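Local coordinates for SusD homolog (Bacteroides thetaiotaomicron VPI-5482, PDB 3IHV), which probably binds sugars at the cell surface as an outer-membrane SusD-family protein, helping to capture glycans for uptake, at residues H413-A417 and E418-A422; G200-T203 and K204-T208; L140-S143 and T144-N148; Q156-P159 and E160-Y163; T107-K110 and K111-T114. All blocks are in the same frame, centred on the assembly; numbering follows the deposited sequence.

Interaction 1: H413-A417 and E418-A422; sequences HGPDA and EAYNA
The backbone of P415 and D416 runs extended into helix 417-430, and the helical bonding begins at once: Y420 N donates to D416 O at 3.0 Å in an almost straight bond (173°), and N421 N donates to A417 O at 2.8 Å. D416 stands at the N-cap. Its CG sits between the backbone N and the carbonyl carbon (chi1 61°), which turns the carboxylate back over the first turn, where OD1 accepts from A419 N at 2.8 Å. The other oxygen, OD2, faces E418, whose chain is bent at chi2 so that its carboxylate returns toward the cap. The two acids cross at about a right angle, with OD2 of D416 and OE1 of E418 3.8 Å apart, and one water donates to both, which probably eases the repulsion between them. Were the aspartate an alanine, the acceptor would be gone, and A419 N would probably be left without its capping partner and the water with one carboxylate fewer to bridge. The P415 ring lies beside Y420, CG reaching CE2 at 3.6 Å, while the tyrosine OH is held by P443 and L446. The turn joins helix 397-412 to helix 417-430: D416, E418 and P415 touch helix 397-412, while P415 and A419 lie on F451 of helix 448-463, whose ring meets Y420 edge-to-face.

Interaction 2: G200-T203 and K204-T208; sequences GLLT and KVYAT
L202 carries CG opposite its backbone N and beside its carbonyl carbon (chi1 -176°), forward along helix 195-210, while Y206 sets CG opposite its carbonyl carbon (chi1 -73°), leaning the ring back to meet it one turn later. The result is an i to i+4 pair in which the leucine crosses the ring at a slant. L202 CG comes within 3.4 Å of Y206 CE2 near the rim, and the methyl CD1 lies over one face in a CH-pi contact, 3.9 Å from the ring centroid and 20° off the normal. Beside this pair, L201 CG and V205 CG2 approach to 4.3 Å in a looser apolar contact. Backbone bonds of the same spacing run beneath, such as Y206 N to L202 O at 2.9 Å, and the helix continues into T208, whose OG1 and N both donate to K204 O, from opposite faces of its carbonyl plane. Several helices enclose this buried segment: L202 touches L171 of helix 159-176, Y206 packs on A222 and T226 of helix 219-232, and L201 meets M126 of helix 107-135. Chemically, the contact combines an apolar flank with polar ends that reach partners outside it. The phenol of Y206 bonds to E167, the hydroxyl of T203 to L199 O, and the ammonium of K204 forms a salt bridge with D399, so that its positive charge is probably well balanced within the core.

Interaction 3: L140-S143 and T144-N148; sequences LMTS and TQMSN
S143 is the N-cap of the short, weakly bonded helix 144-147, and M146 of that helix packs against M141 of the loop, both as selenomethionine. S143 OG accepts from M146 N at 3.0 Å; with chi1 at 72° the hydroxyl oxygen stands between the backbone N and the carbonyl carbon, turned toward the amide three residues on. The carbonyl oxygen of the same serine takes a weak bond from S147 N at 3.5 Å, and a water donates to it at 3.0 Å and, in one of the two conformers of S147, hydrogen-bonds with its OG. With an alanine in place of this serine the hydroxyl is gone, and M146 N would probably be left without its acceptor and the first turn less firmly started. This is a classic cap made by a single side chain, here placed in the connection that follows the long helix 107-135. Q145, bent at chi2, brings OE1 to 3.6 Å from S143 CB, at the outer edge of the turn. M141 and M146 lie askew, the first folded at chi2 and chi3, and the selenium of M141 meets M146 CG at 3.6 Å. The selenium of M146 lies 3.5 Å from L140 O; M146 has two conformers, so these side-chain contacts are less certain. Around the cap, T144 OG1 bonds to E96 of helix 75-101, M141 O accepts from N92 of the same helix, and M146 O receives the hydroxyl of Y154.

Interaction 4: Q156-P159 and E160-Y163; sequences QSAP and EKVY
The carbonyl oxygen of A158 is gripped by two amides of the first turn of helix 159-176. V162 N reaches it at 3.2 Å in the carbonyl plane, and K161 N comes closer, at 2.9 Å, but by a weak, bent bond of 130°. P159 O then takes up the regular helical spacing, accepting from Y163 N at 2.8 Å with the donor tilted 17° from the carbonyl plane. A158 occupies the N-cap position, but its methyl has no polar atom to offer the first amides. P159 follows as the first residue of the helix, a place that suits proline well: its ring nitrogen has no hydrogen to give, and none is needed in the opening turn. E160 folds back over this start. Its CG is anti to the carbonyl carbon (chi1 -70°) and its chain bends at chi2, which brings OE1 alongside the proline ring, 3.6 Å from P159 CD, and to 3.5 Å from A158 CB. The carboxylate therefore lies close to the N-terminal end of the helix, where the helix dipole would be expected to favour its negative charge. On the other flank V162 turns CG2 toward S157 CB at 3.9 Å. K161 leads its ammonium away from the cap to a salt bridge with E164. Farther in, the ring of Y163 stacks on W209, while P159 and V162 both press on V132 of helix 107-135, and S157 pairs by backbone bonds with V138.

Interaction 5: T107-K110 and K111-T114; sequences TTDK and KLAT
K111 begins the second turn of helix 107-135 by sending its N to T107 O at 3.3 Å; its aliphatic CB rests 3.5 Å from T108 O, and its charged end leads away to a cation-pi contact with Y185. L112 N donates to T108 O in a nearly straight bond of 169°. With CG anti to the carbonyl carbon (chi1 -73°), the leucine lays its branch back along the preceding turn, so that CD1 comes 4.0 Å from T108 O and 4.1 Å from D109 OD1. A113 makes a shorter bond, N to D109 O at 2.8 Å, and its methyl sits 3.3 Å from that same oxygen. T114 N bonds to K110 O at 3.0 Å, while its hydroxyl folds back to donate to K111 O at 2.7 Å, giving the polar side chain a partner in its own helix. The side chains thus add little polar bonding between the two turns, whose union rests on backbone amides. Their charged ends serve the surroundings instead: D109 accepts from A17 N, and K110 NZ bonds to I102 O, joining the helix start to the chain around it.

How the interactions relate
Along the chain the order is interaction 5, 3, 4, 2 and then 1. The first four fall within the N-terminal starch-binding family region and interaction 1 within the SusD family region. Interactions 3 and 4 touch, with centres about 16 Å apart, where L140 packs on S157 and V162. Interactions 4 and 2, also about 16 Å between centres, meet through Y163 against V205 and T208, joining the consecutive helices 159-176 and 195-210. Interaction 5 begins helix 107-135, well apart from the others, yet that helix goes on to touch interactions 2 and 4. Interaction 1 lies about 18 Å from interaction 2 between centres, and helix 397-412 touches both, tying the two family regions together.

Interaction 1: H413-A417 and E418-A422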
loop_
_atom_site.group_PDB
_atom_site.type_symbol
_atom_site.label_atom_id
_atom_site.label_comp_id
_atom_site.label_asym_id
_atom_site.label_seq_id
_atom_site.Cartn_x
_atom_site.Cartn_y
_atom_site.Cartn_z
ATOM N N HIS A 413 -4.654 -13.639 23.361
ATOM C CA HIS A 413 -3.681 -14.731 23.419
ATOM C C HIS A 413 -4.285 -16.045 22.943
ATOM O O HIS A 413 -4.219 -17.055 23.609
ATOM C CB HIS A 413 -3.140 -14.859 24.848
ATOM C CG HIS A 413 -2.557 -13.580 25.349
ATOM N ND1 HIS A 413 -1.436 -13.012 24.783
ATOM C CD2 HIS A 413 -2.943 -12.751 26.344
ATOM C CE1 HIS A 413 -1.159 -11.882 25.409
ATOM N NE2 HIS A 413 -2.054 -11.705 26.363
ATOM N N GLY A 414 -4.848 -16.020 21.750
ATOM C CA GLY A 414 -5.498 -17.193 21.198
ATOM C C GLY A 414 -6.679 -16.756 20.356
ATOM O O GLY A 414 -7.266 -15.714 20.615
ATOM N N PRO A 415 -7.023 -17.545 19.345
ATOM C CA PRO A 415 -8.143 -17.130 18.515
ATOM C C PRO A 415 -9.496 -17.436 19.135
ATOM O O PRO A 415 -9.650 -18.431 19.832
ATOM C CB PRO A 415 -7.953 -17.957 17.266
ATOM C CG PRO A 415 -7.307 -19.242 17.791
ATOM C CD PRO A 415 -6.373 -18.769 18.849
ATOM N N ASP A 416 -10.457 -16.560 18.897
ATOM C CA ASP A 416 -11.845 -16.803 19.278
ATOM C C ASP A 416 -12.688 -16.896 18.005
ATOM O O ASP A 416 -12.153 -16.827 16.885
ATOM C CB ASP A 416 -12.360 -15.708 20.209
ATOM C CG ASP A 416 -12.325 -14.314 19.571
ATOM O OD1 ASP A 416 -12.268 -14.187 18.328
ATOM O OD2 ASP A 416 -12.304 -13.335 20.327
ATOM N N ALA A 417 -14.005 -17.046 18.181
ATOM C CA ALA A 417 -14.915 -17.191 17.064
ATOM C C ALA A 417 -14.847 -16.033 16.098
ATOM O O ALA A 417 -14.895 -16.214 14.880
ATOM C CB ALA A 417 -16.396 -17.417 17.573
ATOM N N GLU A 418 -14.764 -14.818 16.627
ATOM C CA GLU A 418 -14.726 -13.649 15.763
ATOM C C GLU A 418 -13.454 -13.619 14.935
ATOM O O GLU A 418 -13.485 -13.283 13.743
ATOM C CB GLU A 418 -14.883 -12.369 16.558
ATOM C CG GLU A 418 -16.283 -12.180 17.054
ATOM C CD GLU A 418 -16.673 -13.114 18.175
ATOM O OE1 GLU A 418 -15.885 -13.321 19.153
ATOM O OE2 GLU A 418 -17.807 -13.641 18.086
ATOM N N ALA A 419 -12.349 -14.017 15.548
ATOM C CA ALA A 419 -11.070 -14.096 14.827
ATOM C C ALA A 419 -11.155 -15.138 13.694
ATOM O O ALA A 419 -10.796 -14.848 12.557
ATOM C CB ALA A 419 -9.948 -14.418 15.759
ATOM N N TYR A 420 -11.651 -16.318 14.012
ATOM C CA TYR A 420 -11.838 -17.344 13.000
ATOM C C TYR A 420 -12.792 -16.923 11.888
ATOM O O TYR A 420 -12.537 -17.164 10.715
ATOM C CB TYR A 420 -12.330 -18.634 13.643
ATOM C CG TYR A 420 -11.233 -19.577 14.052
ATOM C CD1 TYR A 420 -10.573 -20.318 13.090
ATOM C CD2 TYR A 420 -10.893 -19.774 15.389
ATOM C CE1 TYR A 420 -9.587 -21.221 13.452
ATOM C CE2 TYR A 420 -9.927 -20.684 15.751
ATOM C CZ TYR A 420 -9.269 -21.385 14.770
ATOM O OH TYR A 420 -8.311 -22.300 15.088
ATOM N N ASN A 421 -13.904 -16.290 12.255
ATOM C CA ASN A 421 -14.875 -15.866 11.260
ATOM C C ASN A 421 -14.284 -14.856 10.287
ATOM O O ASN A 421 -14.573 -14.913 9.085
ATOM C CB ASN A 421 -16.160 -15.314 11.911
ATOM C CG ASN A 421 -17.004 -16.390 12.589
ATOM O OD1 ASN A 421 -16.875 -17.588 12.316
ATOM N ND2 ASN A 421 -17.885 -15.960 13.485
ATOM N N ALA A 422 -13.445 -13.956 10.797
ATOM C CA ALA A 422 -12.850 -12.894 9.978
ATOM C C ALA A 422 -11.866 -13.486 8.983
ATOM O O ALA A 422 -11.974 -13.230 7.761
ATOM C CB ALA A 422 -12.170 -11.839 10.862
HETATM O O HOH W 1 -14.164 -11.454 19.860
#

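Interaction 2: G200-T203 and K204-T208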
loop_
_atom_site.group_PDB
_atom_site.type_symbol
_atom_site.label_atom_id
_atom_site.label_comp_id
_atom_site.label_asym_id
_atom_site.label_seq_id
_atom_site.Cartn_x
_atom_site.Cartn_y
_atom_site.Cartn_z
ATOM N N GLY A 200 -11.011 1.500 9.228
ATOM C CA GLY A 200 -10.019 0.524 8.730
ATOM C C GLY A 200 -8.584 0.983 8.921
ATOM O O GLY A 200 -7.702 0.224 9.405
ATOM N N LEU A 201 -8.327 2.243 8.553
ATOM C CA LEU A 201 -6.984 2.770 8.691
ATOM C C LEU A 201 -6.586 2.868 10.165
ATOM O O LEU A 201 -5.459 2.537 10.509
ATOM C CB LEU A 201 -6.844 4.120 7.978
ATOM C CG LEU A 201 -5.438 4.739 8.054
ATOM C CD1 LEU A 201 -4.414 3.827 7.435
ATOM C CD2 LEU A 201 -5.445 6.098 7.368
ATOM N N LEU A 202 -7.502 3.295 11.020
ATOM C CA LEU A 202 -7.215 3.389 12.457
ATOM C C LEU A 202 -6.871 2.004 13.027
ATOM O O LEU A 202 -5.994 1.886 13.872
ATOM C CB LEU A 202 -8.363 4.048 13.206
ATOM C CG LEU A 202 -8.122 4.266 14.692
ATOM C CD1 LEU A 202 -6.799 5.015 14.939
ATOM C CD2 LEU A 202 -9.331 4.969 15.368
ATOM N N THR A 203 -7.541 0.966 12.544
ATOM C CA THR A 203 -7.216 -0.407 12.946
ATOM C C THR A 203 -5.758 -0.712 12.605
ATOM O O THR A 203 -5.021 -1.246 13.430
ATOM C CB THR A 203 -8.138 -1.419 12.213
ATOM O OG1 THR A 203 -9.496 -1.135 12.521
ATOM C CG2 THR A 203 -7.806 -2.884 12.541
ATOM N N LYS A 204 -5.351 -0.390 11.381
ATOM C CA LYS A 204 -3.962 -0.654 10.951
ATOM C C LYS A 204 -2.937 0.165 11.747
ATOM O O LYS A 204 -1.872 -0.310 12.066
ATOM C CB LYS A 204 -3.779 -0.493 9.455
ATOM C CG LYS A 204 -2.349 -0.778 8.942
ATOM C CD LYS A 204 -2.261 -0.769 7.427
ATOM C CE LYS A 204 -2.772 -2.071 6.852
ATOM N NZ LYS A 204 -2.485 -2.216 5.412
ATOM N N VAL A 205 -3.288 1.405 12.040
ATOM C CA VAL A 205 -2.446 2.277 12.881
ATOM C C VAL A 205 -2.274 1.690 14.240
ATOM O O VAL A 205 -1.153 1.583 14.730
ATOM C CB VAL A 205 -3.084 3.697 12.949
ATOM C CG1 VAL A 205 -2.488 4.562 14.102
ATOM C CG2 VAL A 205 -3.015 4.382 11.572
ATOM N N TYR A 206 -3.372 1.274 14.883
ATOM C CA TYR A 206 -3.237 0.658 16.187
ATOM C C TYR A 206 -2.435 -0.632 16.154
ATOM O O TYR A 206 -1.624 -0.866 17.057
ATOM C CB TYR A 206 -4.592 0.346 16.820
ATOM C CG TYR A 206 -5.387 1.540 17.334
ATOM C CD1 TYR A 206 -4.803 2.473 18.194
ATOM C CD2 TYR A 206 -6.743 1.611 17.138
ATOM C CE1 TYR A 206 -5.545 3.561 18.695
ATOM C CE2 TYR A 206 -7.507 2.648 17.672
ATOM C CZ TYR A 206 -6.911 3.600 18.480
ATOM O OH TYR A 206 -7.656 4.641 18.997
ATOM N N ALA A 207 -2.670 -1.475 15.150
ATOM C CA ALA A 207 -1.912 -2.740 15.050
ATOM C C ALA A 207 -0.398 -2.463 14.927
ATOM O O ALA A 207 0.415 -3.158 15.532
ATOM C CB ALA A 207 -2.413 -3.572 13.833
ATOM N N THR A 208 -0.036 -1.445 14.159
ATOM C CA THR A 208 1.384 -1.120 13.911
ATOM C C THR A 208 1.998 -0.544 15.205
ATOM O O THR A 208 3.107 -0.913 15.604
ATOM C CB THR A 208 1.556 -0.183 12.704
ATOM O OG1 THR A 208 0.867 -0.721 11.541
ATOM C CG2 THR A 208 3.062 0.068 12.409
#

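Interaction 3: L140-S143 and T144-N148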
loop_
_atom_site.group_PDB
_atom_site.type_symbol
_atom_site.label_atom_id
_atom_site.label_comp_id
_atom_site.label_asym_id
_atom_site.label_seq_id
_atom_site.Cartn_x
_atom_site.Cartn_y
_atom_site.Cartn_z
ATOM N N LEU A 140 6.473 16.705 14.154
ATOM C CA LEU A 140 5.052 17.063 14.152
ATOM C C LEU A 140 4.990 18.518 13.685
ATOM O O LEU A 140 5.235 19.443 14.474
ATOM C CB LEU A 140 4.414 16.931 15.530
ATOM C CG LEU A 140 4.085 15.513 15.972
ATOM C CD1 LEU A 140 3.661 15.408 17.440
ATOM C CD2 LEU A 140 2.997 14.963 15.049
HETATM N N MSE A 141 4.668 18.712 12.403
HETATM C CA MSE A 141 4.560 20.018 11.764
HETATM C C MSE A 141 3.092 20.408 11.836
HETATM O O MSE A 141 2.311 20.167 10.896
HETATM C CB MSE A 141 5.055 19.928 10.313
HETATM C CG MSE A 141 5.385 21.218 9.689
HETATM SE SE MSE A 141 7.008 22.035 10.428
HETATM C CE MSE A 141 8.318 20.849 9.758
ATOM N N THR A 142 2.728 21.023 12.953
ATOM C CA THR A 142 1.312 21.187 13.274
ATOM C C THR A 142 0.571 22.358 12.715
ATOM O O THR A 142 -0.652 22.472 12.918
ATOM C CB THR A 142 1.117 21.133 14.771
ATOM O OG1 THR A 142 1.973 22.093 15.387
ATOM C CG2 THR A 142 1.454 19.725 15.268
ATOM N N SER A 143 1.275 23.225 12.006
ATOM C CA SER A 143 0.634 24.360 11.359
ATOM C C SER A 143 1.426 24.782 10.149
ATOM O O SER A 143 2.594 24.418 9.998
ATOM C CB SER A 143 0.504 25.525 12.332
ATOM O OG SER A 143 1.762 26.108 12.589
ATOM N N THR A 144 0.778 25.530 9.260
ATOM C CA THR A 144 1.458 26.117 8.133
ATOM C C THR A 144 2.514 27.106 8.630
ATOM O O THR A 144 3.591 27.208 8.056
ATOM C CB THR A 144 0.500 26.845 7.174
ATOM O OG1 THR A 144 -0.235 27.852 7.879
ATOM C CG2 THR A 144 -0.459 25.846 6.530
ATOM N N GLN A 145 2.219 27.820 9.707
ATOM C CA GLN A 145 3.207 28.774 10.268
ATOM C C GLN A 145 4.494 28.014 10.671
ATOM O O GLN A 145 5.597 28.477 10.362
ATOM C CB GLN A 145 2.620 29.518 11.463
ATOM C CG GLN A 145 1.551 30.528 11.107
ATOM C CD GLN A 145 0.136 29.962 10.773
ATOM O OE1 GLN A 145 -0.164 28.747 10.900
ATOM N NE2 GLN A 145 -0.748 30.880 10.355
HETATM N N MSE A 146 4.376 26.830 11.283
HETATM C CA MSE A 146 5.575 26.090 11.661
HETATM C C MSE A 146 6.438 25.742 10.456
HETATM O O MSE A 146 7.674 25.765 10.552
HETATM C CB MSE A 146 5.248 24.830 12.432
HETATM C CG MSE A 146 6.434 24.302 13.180
HETATM SE SE MSE A 146 5.839 22.870 14.277
HETATM C CE MSE A 146 4.457 23.819 15.237
ATOM N N SER A 147 5.819 25.479 9.309
ATOM C CA SER A 147 6.576 25.163 8.101
ATOM C C SER A 147 7.487 26.294 7.649
ATOM O O SER A 147 8.387 26.079 6.859
ATOM C CB SER A 147 5.630 24.790 6.963
ATOM O OG SER A 147 4.815 23.722 7.376
ATOM N N ASN A 148 7.227 27.511 8.126
ATOM C CA ASN A 148 8.024 28.661 7.751
ATOM C C ASN A 148 9.020 29.108 8.819
ATOM O O ASN A 148 9.703 30.117 8.650
ATOM C CB ASN A 148 7.087 29.775 7.301
ATOM C CG ASN A 148 6.353 29.371 6.030
ATOM O OD1 ASN A 148 6.983 28.875 5.082
ATOM N ND2 ASN A 148 5.036 29.468 6.042
HETATM O O HOH W 2 2.526 22.475 7.737
#

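Interaction 4: Q156-P159 and E160-Y163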
loop_
_atom_site.group_PDB
_atom_site.type_symbol
_atom_site.label_atom_id
_atom_site.label_comp_id
_atom_site.label_asym_id
_atom_site.label_seq_id
_atom_site.Cartn_x
_atom_site.Cartn_y
_atom_site.Cartn_z
ATOM N N GLN A 156 12.463 16.304 16.393
ATOM C CA GLN A 156 11.767 15.057 16.155
ATOM C C GLN A 156 10.947 14.716 17.382
ATOM O O GLN A 156 11.418 14.893 18.497
ATOM C CB GLN A 156 12.805 13.973 15.880
ATOM C CG GLN A 156 13.434 14.128 14.507
ATOM C CD GLN A 156 14.793 13.467 14.432
ATOM O OE1 GLN A 156 15.709 13.809 15.194
ATOM N NE2 GLN A 156 14.940 12.515 13.506
ATOM N N SER A 157 9.715 14.256 17.177
ATOM C CA SER A 157 8.863 13.827 18.287
ATOM C C SER A 157 9.013 12.327 18.536
ATOM O O SER A 157 9.324 11.578 17.630
ATOM C CB SER A 157 7.390 14.148 17.988
ATOM O OG SER A 157 7.144 15.527 18.262
ATOM N N ALA A 158 8.762 11.910 19.767
ATOM C CA ALA A 158 8.671 10.491 20.100
ATOM C C ALA A 158 7.585 9.864 19.193
ATOM O O ALA A 158 6.528 10.471 18.977
ATOM C CB ALA A 158 8.296 10.319 21.595
ATOM N N PRO A 159 7.820 8.662 18.664
ATOM C CA PRO A 159 6.822 8.073 17.781
ATOM C C PRO A 159 5.443 7.939 18.446
ATOM O O PRO A 159 4.433 8.032 17.766
ATOM C CB PRO A 159 7.404 6.702 17.433
ATOM C CG PRO A 159 8.521 6.489 18.385
ATOM C CD PRO A 159 9.028 7.818 18.756
ATOM N N GLU A 160 5.437 7.747 19.764
ATOM C CA GLU A 160 4.208 7.631 20.536
ATOM C C GLU A 160 3.363 8.886 20.411
ATOM O O GLU A 160 2.136 8.798 20.312
ATOM C CB GLU A 160 4.498 7.466 22.036
ATOM C CG GLU A 160 5.098 6.188 22.419
ATOM C CD GLU A 160 6.627 6.140 22.377
ATOM O OE1 GLU A 160 7.248 7.013 21.751
ATOM O OE2 GLU A 160 7.186 5.177 22.993
ATOM N N LYS A 161 4.019 10.046 20.384
ATOM C CA LYS A 161 3.315 11.307 20.242
ATOM C C LYS A 161 2.812 11.478 18.820
ATOM O O LYS A 161 1.759 12.046 18.647
ATOM C CB LYS A 161 4.185 12.506 20.633
ATOM C CG LYS A 161 4.596 12.536 22.090
ATOM C CD LYS A 161 3.423 12.353 23.070
ATOM C CE LYS A 161 2.388 13.476 23.027
ATOM N NZ LYS A 161 1.197 13.139 23.923
ATOM N N VAL A 162 3.552 11.015 17.809
ATOM C CA VAL A 162 3.054 11.097 16.438
ATOM C C VAL A 162 1.837 10.158 16.308
ATOM O O VAL A 162 0.824 10.526 15.676
ATOM C CB VAL A 162 4.147 10.776 15.434
ATOM C CG1 VAL A 162 3.612 10.846 14.010
ATOM C CG2 VAL A 162 5.342 11.757 15.630
ATOM N N TYR A 163 1.906 8.961 16.913
ATOM C CA TYR A 163 0.772 8.044 16.888
ATOM C C TYR A 163 -0.456 8.661 17.553
ATOM O O TYR A 163 -1.577 8.522 17.070
ATOM C CB TYR A 163 1.090 6.644 17.467
ATOM C CG TYR A 163 1.654 5.677 16.428
ATOM C CD1 TYR A 163 0.825 5.164 15.426
ATOM C CD2 TYR A 163 2.999 5.294 16.410
ATOM C CE1 TYR A 163 1.298 4.321 14.473
ATOM C CE2 TYR A 163 3.470 4.408 15.484
ATOM C CZ TYR A 163 2.624 3.915 14.498
ATOM O OH TYR A 163 3.046 3.084 13.496
#

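Interaction 5: T107-K110 and K111-T114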
loop_
_atom_site.group_PDB
_atom_site.type_symbol
_atom_site.label_atom_id
_atom_site.label_comp_id
_atom_site.label_asym_id
_atom_site.label_seq_id
_atom_site.Cartn_x
_atom_site.Cartn_y
_atom_site.Cartn_z
ATOM N N THR A 107 -26.439 26.338 6.568
ATOM C CA THR A 107 -26.607 25.075 7.306
ATOM C C THR A 107 -26.116 23.859 6.527
ATOM O O THR A 107 -25.401 23.020 7.050
ATOM C CB THR A 107 -28.084 24.922 7.668
ATOM O OG1 THR A 107 -28.445 26.074 8.433
ATOM C CG2 THR A 107 -28.337 23.655 8.469
ATOM N N THR A 108 -26.516 23.782 5.259
ATOM C CA THR A 108 -26.101 22.694 4.376
ATOM C C THR A 108 -24.614 22.640 4.215
ATOM O O THR A 108 -24.006 21.588 4.272
ATOM C CB THR A 108 -26.732 22.882 2.985
ATOM O OG1 THR A 108 -28.136 22.742 3.122
ATOM C CG2 THR A 108 -26.211 21.867 1.994
ATOM N N ASP A 109 -24.019 23.794 4.009
ATOM C CA ASP A 109 -22.567 23.870 3.814
ATOM C C ASP A 109 -21.765 23.627 5.078
ATOM O O ASP A 109 -20.644 23.121 4.977
ATOM C CB ASP A 109 -22.168 25.218 3.194
ATOM C CG ASP A 109 -22.452 25.270 1.694
ATOM O OD1 ASP A 109 -23.149 24.370 1.234
ATOM O OD2 ASP A 109 -22.013 26.231 1.009
ATOM N N LYS A 110 -22.298 24.002 6.251
ATOM C CA LYS A 110 -21.592 23.689 7.513
ATOM C C LYS A 110 -21.464 22.186 7.679
ATOM O O LYS A 110 -20.432 21.688 8.132
ATOM C CB LYS A 110 -22.321 24.251 8.751
ATOM C CG LYS A 110 -22.361 25.739 8.846
ATOM C CD LYS A 110 -23.157 26.081 10.131
ATOM C CE LYS A 110 -23.517 27.500 10.274
ATOM N NZ LYS A 110 -22.367 28.374 10.327
ATOM N N LYS A 111 -22.516 21.449 7.299
ATOM C CA LYS A 111 -22.501 20.001 7.412
ATOM C C LYS A 111 -21.420 19.420 6.506
ATOM O O LYS A 111 -20.574 18.611 6.929
ATOM C CB LYS A 111 -23.868 19.439 7.069
ATOM C CG LYS A 111 -23.951 17.935 7.063
ATOM C CD LYS A 111 -23.516 17.307 8.406
ATOM C CE LYS A 111 -23.707 15.835 8.355
ATOM N NZ LYS A 111 -23.148 15.138 9.533
ATOM N N LEU A 112 -21.429 19.862 5.255
ATOM C CA LEU A 112 -20.401 19.432 4.302
ATOM C C LEU A 112 -19.009 19.793 4.832
ATOM O O LEU A 112 -18.086 18.973 4.764
ATOM C CB LEU A 112 -20.658 20.052 2.926
ATOM C CG LEU A 112 -21.846 19.450 2.132
ATOM C CD1 LEU A 112 -22.150 20.403 0.950
ATOM C CD2 LEU A 112 -21.564 18.032 1.648
ATOM N N ALA A 113 -18.866 21.008 5.380
ATOM C CA ALA A 113 -17.593 21.458 5.928
ATOM C C ALA A 113 -17.077 20.514 7.004
ATOM O O ALA A 113 -15.892 20.225 7.007
ATOM C CB ALA A 113 -17.670 22.893 6.453
ATOM N N THR A 114 -17.951 19.984 7.868
ATOM C CA THR A 114 -17.483 19.040 8.880
ATOM C C THR A 114 -16.979 17.748 8.227
ATOM O O THR A 114 -15.978 17.175 8.648
ATOM C CB THR A 114 -18.536 18.734 9.979
ATOM O OG1 THR A 114 -19.681 18.058 9.427
ATOM C CG2 THR A 114 -18.954 20.032 10.682
#